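Local coordinates for regulatory protein RecX (Lactobacillus reuteri, PDB 3D5L) that probably modulates the activity of the recombinase RecA, as a member of the RecX family of regulatory proteins, at residues A115-T120 with G130-H135. Numbering follows the deposited sequence.
Sequences ASYVRT and GIIRQH
Tyr117 sets its hydroxyl, OH, over one face of the His135 imidazole, 3.0 Å above the imidazole plane and close to the ring's margin, nearest to CD2. The two planes are almost parallel, at 3°, but displaced until little of either ring lies above the other, their centroids 4.8 Å from each other. Tyr117 reaches across because CG stands anti to the backbone N (chi1 179°), which sends the ring out from helix 110-124 toward helix 129-138. Next to the hydroxyl contact, Ile132 brings its CG2 methyl to the edge of the tyrosine ring, 4.1 Å from CE2. The same methyl lies 3.8 Å from CG2 of Val118, the two side chains roughly perpendicular; Val118 also touches Ala149, and Ile132 touches Leu150 and Phe153. With an alanine in place of the tyrosine, the imidazole face would probably lose the hydroxyl that covers it and Ile132 CG2 one of its two neighbours across the contact. The helix segments run roughly antiparallel, at 144°, with their axes 11.3 Å apart at closest approach, a separation spanned by side chains. Such packing of successive helices around a small apolar core is characteristic of the three-helix domains of RecX, here the second.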
loop_
_atom_site.group_PDB
_atom_site.type_symbol
_atom_site.label_atom_id
_atom_site.label_comp_id
_atom_site.label_asym_id
_atom_site.label_seq_id
_atom_site.Cartn_x
_atom_site.Cartn_y
_atom_site.Cartn_z
ATOM N N ALA A 115 7.418 3.927 8.083
ATOM C CA ALA A 115 8.227 5.022 8.597
ATOM C C ALA A 115 7.530 6.360 8.339
ATOM O O ALA A 115 7.490 7.223 9.221
ATOM C CB ALA A 115 9.617 5.015 7.940
ATOM N N SER A 116 6.996 6.533 7.134
ATOM C CA SER A 116 6.305 7.768 6.769
ATOM C C SER A 116 5.048 7.932 7.601
ATOM O O SER A 116 4.668 9.044 7.964
ATOM C CB SER A 116 5.911 7.753 5.288
ATOM O OG SER A 116 7.058 7.757 4.454
ATOM N N TYR A 117 4.393 6.810 7.880
ATOM C CA TYR A 117 3.179 6.836 8.674
ATOM C C TYR A 117 3.488 7.326 10.076
ATOM O O TYR A 117 2.797 8.195 10.605
ATOM C CB TYR A 117 2.561 5.444 8.753
ATOM C CG TYR A 117 1.307 5.403 9.592
ATOM C CD1 TYR A 117 0.075 5.782 9.057
ATOM C CD2 TYR A 117 1.351 4.995 10.924
ATOM C CE1 TYR A 117 -1.080 5.752 9.820
ATOM C CE2 TYR A 117 0.196 4.964 11.705
ATOM C CZ TYR A 117 -1.016 5.344 11.143
ATOM O OH TYR A 117 -2.166 5.304 11.900
ATOM N N VAL A 118 4.529 6.767 10.681
ATOM C CA VAL A 118 4.899 7.159 12.037
ATOM C C VAL A 118 5.254 8.640 12.076
ATOM O O VAL A 118 4.756 9.375 12.929
ATOM C CB VAL A 118 6.069 6.303 12.573
ATOM C CG1 VAL A 118 6.579 6.868 13.887
ATOM C CG2 VAL A 118 5.588 4.868 12.793
ATOM N N ARG A 119 6.095 9.078 11.143
ATOM C CA ARG A 119 6.483 10.476 11.073
ATOM C C ARG A 119 5.249 11.386 11.001
ATOM O O ARG A 119 5.150 12.373 11.728
ATOM C CB ARG A 119 7.378 10.707 9.852
ATOM C CG ARG A 119 7.756 12.160 9.608
ATOM C CD ARG A 119 8.150 12.841 10.900
ATOM N NE ARG A 119 9.092 12.030 11.664
ATOM C CZ ARG A 119 9.639 12.402 12.816
ATOM N NH1 ARG A 119 9.339 13.583 13.348
ATOM N NH2 ARG A 119 10.484 11.586 13.437
ATOM N N THR A 120 4.306 11.054 10.127
ATOM C CA THR A 120 3.095 11.854 9.994
ATOM C C THR A 120 2.296 11.838 11.300
ATOM O O THR A 120 1.703 12.845 11.667
ATOM C CB THR A 120 2.176 11.334 8.871
ATOM O OG1 THR A 120 2.871 11.362 7.618
ATOM C CG2 THR A 120 0.939 12.209 8.759
ATOM N N GLY A 130 1.893 1.727 21.204
ATOM C CA GLY A 130 0.995 0.587 21.219
ATOM C C GLY A 130 -0.080 0.664 20.156
ATOM O O GLY A 130 -0.375 -0.328 19.500
ATOM N N ILE A 131 -0.664 1.845 19.984
ATOM C CA ILE A 131 -1.711 2.039 18.988
ATOM C C ILE A 131 -1.139 2.123 17.570
ATOM O O ILE A 131 -1.769 1.644 16.613
ATOM C CB ILE A 131 -2.553 3.307 19.322
ATOM C CG1 ILE A 131 -3.869 2.888 19.989
ATOM C CG2 ILE A 131 -2.849 4.118 18.069
ATOM C CD1 ILE A 131 -3.698 1.947 21.173
ATOM N N ILE A 132 0.043 2.728 17.437
ATOM C CA ILE A 132 0.688 2.847 16.134
ATOM C C ILE A 132 0.975 1.430 15.656
ATOM O O ILE A 132 0.673 1.076 14.519
ATOM C CB ILE A 132 2.036 3.603 16.214
ATOM C CG1 ILE A 132 1.854 4.974 16.858
ATOM C CG2 ILE A 132 2.603 3.780 14.815
ATOM C CD1 ILE A 132 1.301 6.016 15.925
ATOM N N ARG A 133 1.545 0.624 16.549
ATOM C CA ARG A 133 1.889 -0.769 16.266
ATOM C C ARG A 133 0.650 -1.563 15.855
ATOM O O ARG A 133 0.685 -2.372 14.927
ATOM C CB ARG A 133 2.527 -1.421 17.502
ATOM C CG ARG A 133 3.123 -2.814 17.251
ATOM C CD ARG A 133 3.689 -3.442 18.536
ATOM N NE ARG A 133 4.680 -2.593 19.185
ATOM C CZ ARG A 133 4.543 -2.091 20.413
ATOM N NH1 ARG A 133 3.448 -2.364 21.124
ATOM N NH2 ARG A 133 5.492 -1.309 20.931
ATOM N N GLN A 134 -0.443 -1.328 16.561
ATOM C CA GLN A 134 -1.690 -2.004 16.273
ATOM C C GLN A 134 -2.220 -1.597 14.903
ATOM O O GLN A 134 -2.728 -2.428 14.160
ATOM C CB GLN A 134 -2.716 -1.670 17.357
ATOM C CG GLN A 134 -4.092 -2.254 17.106
ATOM C CD GLN A 134 -5.032 -2.054 18.283
ATOM O OE1 GLN A 134 -5.282 -0.922 18.714
ATOM N NE2 GLN A 134 -5.567 -3.158 18.803
ATOM N N HIS A 135 -2.097 -0.317 14.564
ATOM C CA HIS A 135 -2.583 0.165 13.275
ATOM C C HIS A 135 -1.768 -0.383 12.103
ATOM O O HIS A 135 -2.323 -0.725 11.063
ATOM C CB HIS A 135 -2.551 1.689 13.231
ATOM C CG HIS A 135 -3.192 2.268 12.011
ATOM N ND1 HIS A 135 -4.531 2.585 11.952
ATOM C CD2 HIS A 135 -2.685 2.549 10.784
ATOM C CE1 HIS A 135 -4.823 3.037 10.745
ATOM N NE2 HIS A 135 -3.720 3.024 10.017
#